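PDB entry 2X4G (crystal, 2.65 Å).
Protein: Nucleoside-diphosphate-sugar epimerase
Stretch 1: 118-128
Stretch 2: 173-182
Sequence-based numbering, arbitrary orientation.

Stretch 1 118-128: VPRILYVGSAY
Stretch 2 (173-182) GLPVVIGIPG

In parallel β-strands, hydrogen bonds do not join the residues that lie side by side; alternate residues of one strand bond to both neighbours of the residue opposite, and the contact between 118-128 and 173-182 of this epimerase is a compact example. Strands 121-124 and 176-181 run in the same direction, with N-to-C axes 33° apart (signed crossing -33°) and 4.5 Å at closest approach. The register sets I121 beside V176, L122 beside V177, Y123 beside I178 and V124 beside G179, with CA-CA separations of 4.7, 4.6, 5.0 and 5.1 Å.

Five backbone hydrogen bonds form the ladder. I121 N donates to P175 O (2.9 Å), and I121 O accepts from V177 N (2.6 Å, nearly straight at 169°). Y123 N then donates to V177 O (2.9 Å), while Y123 O accepts from G179 N (3.1 Å). G125 N closes the series on G179 O (2.9 Å), carrying the pattern one residue beyond its strand. I121, Y123, V177 and G179 thus satisfy both backbone polar groups across the seam. P175, lacking an amide hydrogen, serves as acceptor, and V176 N makes a weak bond back to L174 O (2.9 Å). CA-H groups supplement the ladder: V176 CA lies 3.2 Å from I121 O, and L122 CA 3.2 Å from V177 O.

The strand residues have extended backbones, phi from -80° to -130° and psi from 94° to 158°, so through the paired region side chains alternate between faces. I121, Y123, V176 and I178 share one. I121 (chi1 m, chi2 141°) brings CD1 to 3.7 Å from P175 CD, and its CG2 lies 4.1 Å from V176 CG2; V176 is t. Y123 (t, chi2 -96°) meets I178 CG2 at its ring edge, 4.3 Å from CD1; I178 is m,t. On the other face, L122 (t,p) places CD1 3.6 Å from V177 CG1, with V177 also t. The same CD1 lies 3.4 Å from G179 N, and a CB on G179 would sit tightly, 3.3 Å from it; glycine leaves that space to leucine. R120 lays one guanidinium face over V177 CG2, 3.9 Å from NH2, while NE and NH2 are hydrogen-bonded elsewhere in the structure.

At the end of the strand, V124 (t), on the same face as L122 and V177, packs CG1 3.9 Å from P181 CD; past it, I180 (m,t) sets CG2 4.1 Å from A127 CB. Water takes over the polar pairing here, accepting from A127 N (3.1 Å) and donating to P181 O (2.8 Å). S126 (t) points away from the other stretch, and its OG accepts from Y128 N (2.9 Å). Altogether 716 Å² is buried, both sides summed, with I121, P175 and V177 the largest contributors.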

# COMPACT_ATOMS: atom_id res chain seq x y z
N VAL A 118 24.56 -19.35 -27.10
CA VAL A 118 23.91 -18.28 -27.88
C VAL A 118 24.92 -17.16 -28.11
O VAL A 118 25.56 -16.71 -27.15
CB VAL A 118 22.71 -17.64 -27.15
CG1 VAL A 118 22.07 -16.60 -28.05
CG2 VAL A 118 21.68 -18.69 -26.73
N PRO A 119 25.07 -16.70 -29.37
CA PRO A 119 26.13 -15.74 -29.68
C PRO A 119 25.81 -14.30 -29.33
O PRO A 119 26.72 -13.50 -29.25
CB PRO A 119 26.31 -15.87 -31.20
CG PRO A 119 25.13 -16.63 -31.71
CD PRO A 119 24.24 -16.99 -30.55
N ARG A 120 24.54 -14.00 -29.10
CA ARG A 120 24.04 -12.63 -29.14
C ARG A 120 22.80 -12.53 -28.22
O ARG A 120 21.80 -13.18 -28.48
CB ARG A 120 23.67 -12.37 -30.60
CG ARG A 120 23.80 -10.98 -31.12
CD ARG A 120 25.22 -10.42 -31.20
NE ARG A 120 25.08 -8.97 -31.19
CZ ARG A 120 26.05 -8.09 -30.94
NH1 ARG A 120 27.30 -8.50 -30.72
NH2 ARG A 120 25.74 -6.80 -30.95
N ILE A 121 22.90 -11.78 -27.13
CA ILE A 121 21.82 -11.70 -26.12
C ILE A 121 21.50 -10.24 -25.81
O ILE A 121 22.38 -9.47 -25.45
CB ILE A 121 22.22 -12.40 -24.78
CG1 ILE A 121 22.56 -13.89 -24.97
CG2 ILE A 121 21.13 -12.31 -23.75
CD1 ILE A 121 23.75 -14.36 -24.13
N LEU A 122 20.24 -9.85 -25.93
CA LEU A 122 19.81 -8.50 -25.55
C LEU A 122 18.84 -8.63 -24.39
O LEU A 122 17.85 -9.37 -24.48
CB LEU A 122 19.13 -7.75 -26.70
CG LEU A 122 18.59 -6.35 -26.36
CD1 LEU A 122 19.70 -5.32 -26.35
CD2 LEU A 122 17.53 -5.94 -27.33
N TYR A 123 19.14 -7.89 -23.33
CA TYR A 123 18.33 -7.90 -22.14
C TYR A 123 17.61 -6.57 -22.10
O TYR A 123 18.21 -5.52 -22.33
CB TYR A 123 19.21 -8.07 -20.89
CG TYR A 123 18.47 -7.69 -19.66
CD1 TYR A 123 18.59 -6.43 -19.12
CD2 TYR A 123 17.58 -8.57 -19.07
CE1 TYR A 123 17.87 -6.05 -18.00
CE2 TYR A 123 16.85 -8.20 -17.96
CZ TYR A 123 17.00 -6.94 -17.43
OH TYR A 123 16.29 -6.55 -16.33
N VAL A 124 16.31 -6.60 -21.83
CA VAL A 124 15.52 -5.37 -21.84
C VAL A 124 15.53 -4.75 -20.46
O VAL A 124 14.92 -5.29 -19.53
CB VAL A 124 14.08 -5.60 -22.30
CG1 VAL A 124 13.37 -4.28 -22.43
CG2 VAL A 124 14.09 -6.30 -23.64
N GLY A 125 16.23 -3.63 -20.34
CA GLY A 125 16.33 -2.91 -19.07
C GLY A 125 15.39 -1.72 -18.89
O GLY A 125 14.44 -1.52 -19.65
N SER A 126 15.68 -0.92 -17.86
CA SER A 126 14.88 0.22 -17.49
C SER A 126 15.74 1.41 -17.20
O SER A 126 16.88 1.28 -16.75
CB SER A 126 14.10 -0.09 -16.24
OG SER A 126 13.67 1.12 -15.65
N ALA A 127 15.17 2.59 -17.43
CA ALA A 127 15.88 3.84 -17.27
C ALA A 127 15.97 4.20 -15.80
O ALA A 127 16.69 5.14 -15.43
CB ALA A 127 15.17 4.94 -18.03
N TYR A 128 15.23 3.46 -14.96
CA TYR A 128 15.27 3.64 -13.51
C TYR A 128 16.51 2.99 -12.88
O TYR A 128 16.84 3.27 -11.71
CB TYR A 128 13.97 3.15 -12.87
CG TYR A 128 12.78 4.03 -13.19
CD1 TYR A 128 12.41 5.07 -12.35
CD2 TYR A 128 12.03 3.83 -14.34
CE1 TYR A 128 11.31 5.88 -12.66
CE2 TYR A 128 10.94 4.64 -14.65
CZ TYR A 128 10.59 5.66 -13.81
OH TYR A 128 9.51 6.45 -14.13
N GLY A 173 32.21 -12.48 -19.98
CA GLY A 173 32.37 -13.12 -21.29
C GLY A 173 31.08 -13.58 -21.96
O GLY A 173 31.11 -14.35 -22.92
N LEU A 174 29.94 -13.12 -21.46
CA LEU A 174 28.67 -13.49 -22.07
C LEU A 174 28.32 -12.36 -23.07
O LEU A 174 28.63 -11.22 -22.81
CB LEU A 174 27.59 -13.68 -20.99
CG LEU A 174 26.52 -14.74 -21.29
CD1 LEU A 174 27.13 -16.12 -21.60
CD2 LEU A 174 25.51 -14.84 -20.16
N PRO A 175 27.72 -12.69 -24.22
CA PRO A 175 27.48 -11.64 -25.21
C PRO A 175 26.19 -10.84 -24.98
O PRO A 175 25.28 -10.89 -25.79
CB PRO A 175 27.42 -12.41 -26.54
CG PRO A 175 26.99 -13.76 -26.18
CD PRO A 175 27.39 -14.03 -24.75
N VAL A 176 26.15 -10.08 -23.88
CA VAL A 176 24.91 -9.41 -23.47
C VAL A 176 24.96 -7.96 -23.89
O VAL A 176 25.92 -7.27 -23.59
CB VAL A 176 24.69 -9.44 -21.95
CG1 VAL A 176 23.66 -8.40 -21.54
CG2 VAL A 176 24.26 -10.81 -21.50
N VAL A 177 23.91 -7.52 -24.57
CA VAL A 177 23.70 -6.12 -24.88
C VAL A 177 22.48 -5.68 -24.07
O VAL A 177 21.56 -6.47 -23.86
CB VAL A 177 23.46 -5.91 -26.39
CG1 VAL A 177 23.15 -4.44 -26.70
CG2 VAL A 177 24.69 -6.41 -27.22
N ILE A 178 22.45 -4.42 -23.62
CA ILE A 178 21.30 -3.92 -22.87
C ILE A 178 20.55 -2.82 -23.63
O ILE A 178 21.13 -1.78 -23.96
CB ILE A 178 21.73 -3.39 -21.52
CG1 ILE A 178 22.50 -4.47 -20.77
CG2 ILE A 178 20.52 -2.97 -20.70
CD1 ILE A 178 23.17 -3.93 -19.53
N GLY A 179 19.26 -3.07 -23.87
CA GLY A 179 18.37 -2.13 -24.55
C GLY A 179 17.35 -1.60 -23.56
O GLY A 179 16.68 -2.37 -22.89
N ILE A 180 17.25 -0.28 -23.47
CA ILE A 180 16.51 0.42 -22.43
C ILE A 180 15.54 1.34 -23.11
O ILE A 180 15.90 2.45 -23.46
CB ILE A 180 17.44 1.29 -21.56
CG1 ILE A 180 18.58 0.48 -20.94
CG2 ILE A 180 16.65 1.99 -20.44
CD1 ILE A 180 19.55 1.34 -20.12
N PRO A 181 14.29 0.89 -23.32
CA PRO A 181 13.32 1.79 -23.93
C PRO A 181 12.73 2.76 -22.91
O PRO A 181 12.76 2.49 -21.72
CB PRO A 181 12.25 0.84 -24.42
CG PRO A 181 12.27 -0.25 -23.46
CD PRO A 181 13.71 -0.43 -23.08
N GLY A 182 12.21 3.88 -23.38
CA GLY A 182 11.39 4.75 -22.55
C GLY A 182 10.05 4.08 -22.28
O GLY A 182 9.85 2.91 -22.60
O HOH W 1 12.47 2.80 -18.98